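Local coordinates for putative cytoplasmic protein (Salmonella typhimurium LT2, PDB 2Q02) that binds zinc in a xylose isomerase-like TIM barrel and may have isomerase activity, as its family suggests, though its substrate and reaction are not established, at residues 21-24 / 25-28. Residues are numbered along the deposited sequence; the frame is centred on the assembly and turned at random.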
loop_
_atom_site.group_PDB
_atom_site.type_symbol
_atom_site.label_atom_id
_atom_site.label_comp_id
_atom_site.label_asym_id
_atom_site.label_seq_id
_atom_site.Cartn_x
_atom_site.Cartn_y
_atom_site.Cartn_z
ATOM N N ILE A 21 -11.029 -9.670 -11.963
ATOM C CA ILE A 21 -9.686 -10.077 -11.574
ATOM C C ILE A 21 -8.874 -10.616 -12.756
ATOM O O ILE A 21 -7.695 -10.303 -12.849
ATOM C CB ILE A 21 -9.707 -11.093 -10.411
ATOM C CG1 ILE A 21 -10.237 -10.411 -9.137
ATOM C CG2 ILE A 21 -8.309 -11.671 -10.183
ATOM C CD1 ILE A 21 -10.322 -11.295 -7.913
ATOM N N GLU A 22 -9.484 -11.409 -13.647
ATOM C CA GLU A 22 -8.741 -11.921 -14.824
ATOM C C GLU A 22 -8.391 -10.817 -15.825
ATOM O O GLU A 22 -7.293 -10.828 -16.382
ATOM C CB GLU A 22 -9.439 -13.074 -15.566
ATOM C CG GLU A 22 -8.615 -13.534 -16.790
ATOM C CD GLU A 22 -8.981 -14.916 -17.312
ATOM O OE1 GLU A 22 -10.111 -15.372 -17.041
ATOM O OE2 GLU A 22 -8.145 -15.548 -18.013
ATOM N N ALA A 23 -9.323 -9.890 -16.052
ATOM C CA ALA A 23 -9.069 -8.732 -16.906
ATOM C C ALA A 23 -7.947 -7.861 -16.333
ATOM O O ALA A 23 -7.111 -7.342 -17.061
ATOM C CB ALA A 23 -10.353 -7.908 -17.076
ATOM N N PHE A 24 -7.941 -7.712 -15.015
ATOM C CA PHE A 24 -6.924 -6.920 -14.335
ATOM C C PHE A 24 -5.551 -7.594 -14.450
ATOM O O PHE A 24 -4.569 -6.957 -14.830
ATOM C CB PHE A 24 -7.321 -6.672 -12.875
ATOM C CG PHE A 24 -6.217 -6.135 -12.033
ATOM C CD1 PHE A 24 -5.586 -4.959 -12.375
ATOM C CD2 PHE A 24 -5.808 -6.803 -10.887
ATOM C CE1 PHE A 24 -4.559 -4.455 -11.605
ATOM C CE2 PHE A 24 -4.779 -6.296 -10.095
ATOM C CZ PHE A 24 -4.148 -5.126 -10.467
ATOM N N PHE A 25 -5.504 -8.890 -14.156
ATOM C CA PHE A 25 -4.264 -9.673 -14.238
ATOM C C PHE A 25 -3.721 -9.708 -15.661
ATOM O O PHE A 25 -2.509 -9.612 -15.863
ATOM C CB PHE A 25 -4.490 -11.126 -13.757
ATOM C CG PHE A 25 -4.563 -11.302 -12.239
ATOM C CD1 PHE A 25 -4.758 -10.228 -11.371
ATOM C CD2 PHE A 25 -4.462 -12.573 -11.686
ATOM C CE1 PHE A 25 -4.825 -10.420 -10.005
ATOM C CE2 PHE A 25 -4.527 -12.756 -10.310
ATOM C CZ PHE A 25 -4.713 -11.680 -9.480
ATOM N N ARG A 26 -4.621 -9.853 -16.633
ATOM C CA ARG A 26 -4.246 -9.935 -18.051
ATOM C C ARG A 26 -3.606 -8.611 -18.507
ATOM O O ARG A 26 -2.633 -8.612 -19.260
ATOM C CB ARG A 26 -5.464 -10.319 -18.926
ATOM C CG ARG A 26 -5.141 -10.497 -20.415
ATOM C CD ARG A 26 -6.317 -11.058 -21.217
ATOM N NE ARG A 26 -7.551 -10.310 -20.964
ATOM C CZ ARG A 26 -8.751 -10.839 -20.694
ATOM N NH1 ARG A 26 -8.952 -12.160 -20.670
ATOM N NH2 ARG A 26 -9.782 -10.023 -20.465
ATOM N N LEU A 27 -4.137 -7.492 -18.020
ATOM C CA LEU A 27 -3.592 -6.160 -18.318
ATOM C C LEU A 27 -2.171 -6.005 -17.770
ATOM O O LEU A 27 -1.262 -5.572 -18.495
ATOM C CB LEU A 27 -4.524 -5.081 -17.743
ATOM C CG LEU A 27 -4.211 -3.605 -17.944
ATOM C CD1 LEU A 27 -5.504 -2.830 -17.858
ATOM C CD2 LEU A 27 -3.204 -3.110 -16.921
ATOM N N VAL A 28 -1.986 -6.376 -16.500
ATOM C CA VAL A 28 -0.680 -6.282 -15.841
ATOM C C VAL A 28 0.377 -7.136 -16.573
ATOM O O VAL A 28 1.525 -6.711 -16.721
ATOM C CB VAL A 28 -0.771 -6.679 -14.350
ATOM C CG1 VAL A 28 0.614 -6.743 -13.703
ATOM C CG2 VAL A 28 -1.663 -5.711 -13.594
#
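The first two turns of helix 21-30 bring Ile21 against Phe25 and Phe24 against Val28, with four successive i to i+4 backbone bonds as the evidence for regular alpha-helix. Phe25 N donates to Ile21 O at 2.9 Å and Val28 N to Phe24 O at 3.1 Å; Arg26 N to Glu22 O and Leu27 N to Ala23 O complete the series. On the buried side, Ile21 CG2 makes a CH-pi contact, 3.7 Å from the centroid of the Phe25 ring and 15° off its normal. Phe25 CG is turned beside its own backbone N (chi1 -77°), which swings the ring back toward the first turn, alongside the Ile21 side chain. Phe24 reaches the edge of that ring, its CD2 3.6 Å from Phe25 CD1, with the two ring planes at 56°. Phe24 CE1 meets Val28 CG2 at 3.7 Å, an oblique approach. In the beta-alpha-beta unit of strand 9-12, helix 21-30 and strand 35-39, the first of the eight-stranded TIM barrel, Phe24, Phe25 and Val28 all pack on Val36, while Phe25 also touches Leu59 of helix 53-62. On the outer side, Arg26 bends at its third torsion, bringing NH2 to 4.0 Å from Ala23 CB. Glu22 OE2 lies 4.4 Å from Arg26 NH1, well out of the guanidinium plane, so any attraction is through charge alone; that oxygen is instead hydrogen-bonded to Tyr63.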